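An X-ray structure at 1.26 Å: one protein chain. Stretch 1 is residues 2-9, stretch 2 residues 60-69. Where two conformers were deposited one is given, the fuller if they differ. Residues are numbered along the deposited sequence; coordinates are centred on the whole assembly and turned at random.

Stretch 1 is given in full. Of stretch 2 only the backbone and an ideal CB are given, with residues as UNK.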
# COMPACT_ATOMS: atom_id res chain seq x y z
N MSE A 2 -17.49 -11.47 -12.46
CA MSE A 2 -16.81 -10.95 -13.62
C MSE A 2 -15.46 -10.44 -13.19
O MSE A 2 -15.33 -9.85 -12.09
CB MSE A 2 -17.61 -9.81 -14.28
CG MSE A 2 -18.89 -10.22 -14.91
SE MSE A 2 -19.73 -8.67 -15.70
CE MSE A 2 -20.04 -7.57 -14.14
N SER A 3 -14.49 -10.56 -14.06
CA SER A 3 -13.20 -9.97 -13.85
C SER A 3 -13.29 -8.46 -13.80
O SER A 3 -14.19 -7.86 -14.39
CB SER A 3 -12.27 -10.35 -14.99
OG SER A 3 -11.97 -11.75 -14.95
N ALA A 4 -12.33 -7.85 -13.12
CA ALA A 4 -12.17 -6.41 -13.04
C ALA A 4 -10.74 -6.14 -12.59
O ALA A 4 -10.14 -7.02 -12.00
CB ALA A 4 -13.16 -5.81 -12.03
N PRO A 5 -10.20 -4.96 -12.91
CA PRO A 5 -8.85 -4.61 -12.48
C PRO A 5 -8.69 -4.77 -10.98
O PRO A 5 -9.64 -4.55 -10.20
CB PRO A 5 -8.70 -3.15 -12.92
CG PRO A 5 -9.59 -3.04 -14.11
CD PRO A 5 -10.79 -3.88 -13.72
N VAL A 6 -7.52 -5.25 -10.59
CA VAL A 6 -7.17 -5.47 -9.18
C VAL A 6 -5.84 -4.80 -8.88
O VAL A 6 -5.05 -4.51 -9.78
CB VAL A 6 -7.07 -6.98 -8.77
CG1 VAL A 6 -8.43 -7.67 -8.92
CG2 VAL A 6 -6.01 -7.73 -9.58
N THR A 7 -5.60 -4.59 -7.59
CA THR A 7 -4.37 -4.00 -7.13
C THR A 7 -3.64 -4.99 -6.27
O THR A 7 -4.21 -5.50 -5.30
CB THR A 7 -4.64 -2.74 -6.31
OG1 THR A 7 -5.36 -1.81 -7.14
CG2 THR A 7 -3.34 -2.10 -5.82
N LEU A 8 -2.38 -5.28 -6.59
CA LEU A 8 -1.52 -6.03 -5.68
C LEU A 8 -0.89 -5.01 -4.75
O LEU A 8 -0.30 -4.05 -5.23
CB LEU A 8 -0.42 -6.74 -6.50
CG LEU A 8 0.78 -7.30 -5.72
CD1 LEU A 8 0.37 -8.50 -4.90
CD2 LEU A 8 1.98 -7.58 -6.57
N ILE A 9 -0.97 -5.23 -3.43
CA ILE A 9 -0.17 -4.46 -2.49
C ILE A 9 0.73 -5.47 -1.79
O ILE A 9 0.24 -6.48 -1.25
CB ILE A 9 -0.99 -3.64 -1.51
CG1 ILE A 9 -1.96 -2.70 -2.25
CG2 ILE A 9 -0.05 -2.85 -0.63
CD1 ILE A 9 -2.93 -1.92 -1.35
N UNK A 60 0.82 -2.56 -7.46
CA UNK A 60 0.75 -2.88 -8.90
C UNK A 60 -0.69 -3.07 -9.32
O UNK A 60 -1.51 -3.52 -8.53
CB UNK A 60 1.56 -4.14 -9.23
N UNK A 61 -0.98 -2.74 -10.57
CA UNK A 61 -2.31 -2.87 -11.11
C UNK A 61 -2.29 -3.95 -12.19
O UNK A 61 -1.40 -3.97 -13.07
CB UNK A 61 -2.81 -1.53 -11.66
N UNK A 62 -3.25 -4.86 -12.09
CA UNK A 62 -3.42 -5.96 -13.03
C UNK A 62 -4.83 -5.89 -13.64
O UNK A 62 -5.78 -5.49 -12.98
CB UNK A 62 -3.19 -7.31 -12.34
N UNK A 63 -4.96 -6.38 -14.86
CA UNK A 63 -6.26 -6.33 -15.53
C UNK A 63 -7.34 -7.20 -14.87
O UNK A 63 -8.53 -6.91 -14.95
CB UNK A 63 -6.09 -6.76 -16.99
N UNK A 64 -6.92 -8.29 -14.21
CA UNK A 64 -7.83 -9.19 -13.52
C UNK A 64 -7.12 -10.02 -12.52
O UNK A 64 -5.89 -10.19 -12.61
CB UNK A 64 -8.56 -10.10 -14.51
N UNK A 65 -7.90 -10.58 -11.60
CA UNK A 65 -7.38 -11.57 -10.66
C UNK A 65 -6.76 -12.75 -11.42
O UNK A 65 -5.67 -13.22 -11.05
CB UNK A 65 -8.49 -12.06 -9.73
N UNK A 66 -7.47 -13.26 -12.43
CA UNK A 66 -6.97 -14.40 -13.18
C UNK A 66 -5.59 -14.13 -13.75
O UNK A 66 -4.69 -14.98 -13.71
CB UNK A 66 -7.94 -14.76 -14.31
N UNK A 67 -5.42 -12.95 -14.36
CA UNK A 67 -4.12 -12.61 -14.92
C UNK A 67 -3.02 -12.58 -13.89
O UNK A 67 -1.90 -13.12 -14.09
CB UNK A 67 -4.19 -11.25 -15.62
N UNK A 68 -3.31 -11.95 -12.77
CA UNK A 68 -2.31 -11.96 -11.71
C UNK A 68 -1.94 -13.37 -11.22
O UNK A 68 -0.74 -13.69 -11.09
CB UNK A 68 -2.82 -11.13 -10.53
N UNK A 69 -2.95 -14.19 -10.94
CA UNK A 69 -2.70 -15.53 -10.40
C UNK A 69 -1.92 -16.39 -11.38
O UNK A 69 -1.05 -17.14 -10.98
CB UNK A 69 -4.02 -16.22 -10.05

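Position 60 has extended backbone angles (-120/150) and pairs with L8 in an antiparallel bridge: its N donates to L8 O at 2.9 Å, and L8 N donates to its O at 2.8 Å. The ideal CB lies 4.3 Å from L8 CB, on the face that carries V6 and L8. A small or medium apolar side chain would suit it, since the neighbour is hydrocarbon and the backbone polar atoms are already paired. The residue is A60, whose CB packs 4.2 Å from L8 CB.

Position 61, also extended, forms the non-hydrogen-bonded pair with T7 (CA-CA 4.6 Å). Its CB points to the T7 face, with the ideal CB 5.2 Å from T7 OG1, so a side chain must extend to touch the threonine; a beta-branched or longer aliphatic residue fits, and a polar one could address the hydroxyl. It is I61, with chi1 -43° and chi2 -74° (both m), which brings CD1 to 3.6 Å from T7 OG1.

Position 62 returns to the V6 face. Two bonds join it to V6: V6 N to its O at 3.0 Å (163°), and its N to V6 O at 2.9 Å (175°). The ideal CB is 4.0 Å from V6 CG2, and L8 lies further along the same face, so valine, leucine or an aromatic would all serve. W62 occupies it; CB contacts V6 CG2 at 3.9 Å, while the chi1 of -73° carries CD1 to 4.5 Å from L8 CB.

At position 63 the phi/psi of -65/-29 leaves the extended region, and the strand ends. CB points away, with nothing of stretch 1 within 5.5 Å, so polar residues are plausible and the choice is loose. It is Q63; its end nevertheless comes back, NE2 lying 4.1 Å from P5 CG.

Position 64 (-161/162) directly precedes helical angles, the place of an N-cap, where serine, threonine, aspartate or asparagine can accept from a free backbone NH. Its ideal CB is only 3.7 Å from S3 CB, which favours a compact choice. S64 fits: OG accepts from N of position 67 at 3.0 Å, and its CA makes a nearly linear CA-H...O contact with A4 O (3.5 Å, 174°).

Position 65 starts the helix, its CB sideways and 4.5 Å from V6 CG1. An aliphatic stem is called for, and a polar end could continue past it. E65 supplies CG at 3.6 Å from V6 CG1; its N and A4 N both donate to water 2 (2.9 and 3.3 Å).

At position 66 the CB is sideways, 5.1 Å from S3 OG, so a small or polar residue would suit. A66 donates its N to water 1 at 3.0 Å, and that water also hydrogen-bonds S3 OG at 2.8 Å. Position 67 has nothing of stretch 1 within 5.5 Å of its ideal CB, leaving the choice wide. D67 makes no contact with stretch 1; its N supplies the capping bond to S64 OG.

Position 68 points its CB toward stretch 1, 4.8 Å from V6 CG2. A large apolar residue could span onward to L8. F68, chi1 174° (t), does so: CZ reaches L8 CD1 at 3.9 Å.

Position 69 again has nothing of stretch 1 within 5.5 Å of its ideal CB, so many residues would do. Y69 makes no contact with stretch 1.

Stretch 2 (60-69) AIWQSEADFY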
# COMPACT_ATOMS: atom_id res chain seq x y z
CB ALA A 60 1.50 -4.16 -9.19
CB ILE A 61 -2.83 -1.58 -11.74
CG1 ILE A 61 -2.49 -0.39 -10.84
CG2 ILE A 61 -4.35 -1.70 -11.99
CD1 ILE A 61 -3.33 -0.33 -9.65
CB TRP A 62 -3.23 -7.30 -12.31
CG TRP A 62 -1.82 -7.57 -11.96
CD1 TRP A 62 -1.10 -7.07 -10.90
CD2 TRP A 62 -0.91 -8.32 -12.75
NE1 TRP A 62 0.18 -7.49 -10.97
CE2 TRP A 62 0.33 -8.29 -12.08
CE3 TRP A 62 -1.03 -9.09 -13.92
CZ2 TRP A 62 1.43 -8.97 -12.55
CZ3 TRP A 62 0.07 -9.75 -14.37
CH2 TRP A 62 1.28 -9.69 -13.69
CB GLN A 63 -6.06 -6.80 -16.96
CG GLN A 63 -7.30 -6.63 -17.81
CD GLN A 63 -7.52 -5.15 -18.17
OE1 GLN A 63 -6.62 -4.49 -18.76
NE2 GLN A 63 -8.69 -4.59 -17.79
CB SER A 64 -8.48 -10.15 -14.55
OG SER A 64 -7.54 -11.00 -15.15
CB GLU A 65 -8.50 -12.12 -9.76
CG GLU A 65 -8.96 -11.22 -8.67
CD GLU A 65 -10.07 -11.84 -7.84
OE1 GLU A 65 -9.86 -12.93 -7.31
OE2 GLU A 65 -11.14 -11.23 -7.72
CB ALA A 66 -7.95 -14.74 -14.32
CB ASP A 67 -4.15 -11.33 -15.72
CG ASP A 67 -4.92 -11.44 -17.00
OD1 ASP A 67 -5.10 -12.55 -17.48
OD2 ASP A 67 -5.31 -10.41 -17.62
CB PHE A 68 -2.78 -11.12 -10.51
CG PHE A 68 -1.85 -11.22 -9.36
CD1 PHE A 68 -0.69 -10.48 -9.34
CD2 PHE A 68 -2.08 -12.15 -8.36
CE1 PHE A 68 0.24 -10.66 -8.32
CE2 PHE A 68 -1.15 -12.32 -7.33
CZ PHE A 68 0.00 -11.57 -7.33
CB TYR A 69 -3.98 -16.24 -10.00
CG TYR A 69 -4.80 -15.61 -8.94
CD1 TYR A 69 -4.25 -15.19 -7.77
CD2 TYR A 69 -6.19 -15.55 -9.08
CE1 TYR A 69 -5.07 -14.57 -6.76
CE2 TYR A 69 -6.97 -15.00 -8.11
CZ TYR A 69 -6.41 -14.53 -6.96
OH TYR A 69 -7.29 -14.00 -6.03
O HOH W 1 -10.40 -12.79 -12.87
O HOH W 2 -10.78 -10.27 -11.57
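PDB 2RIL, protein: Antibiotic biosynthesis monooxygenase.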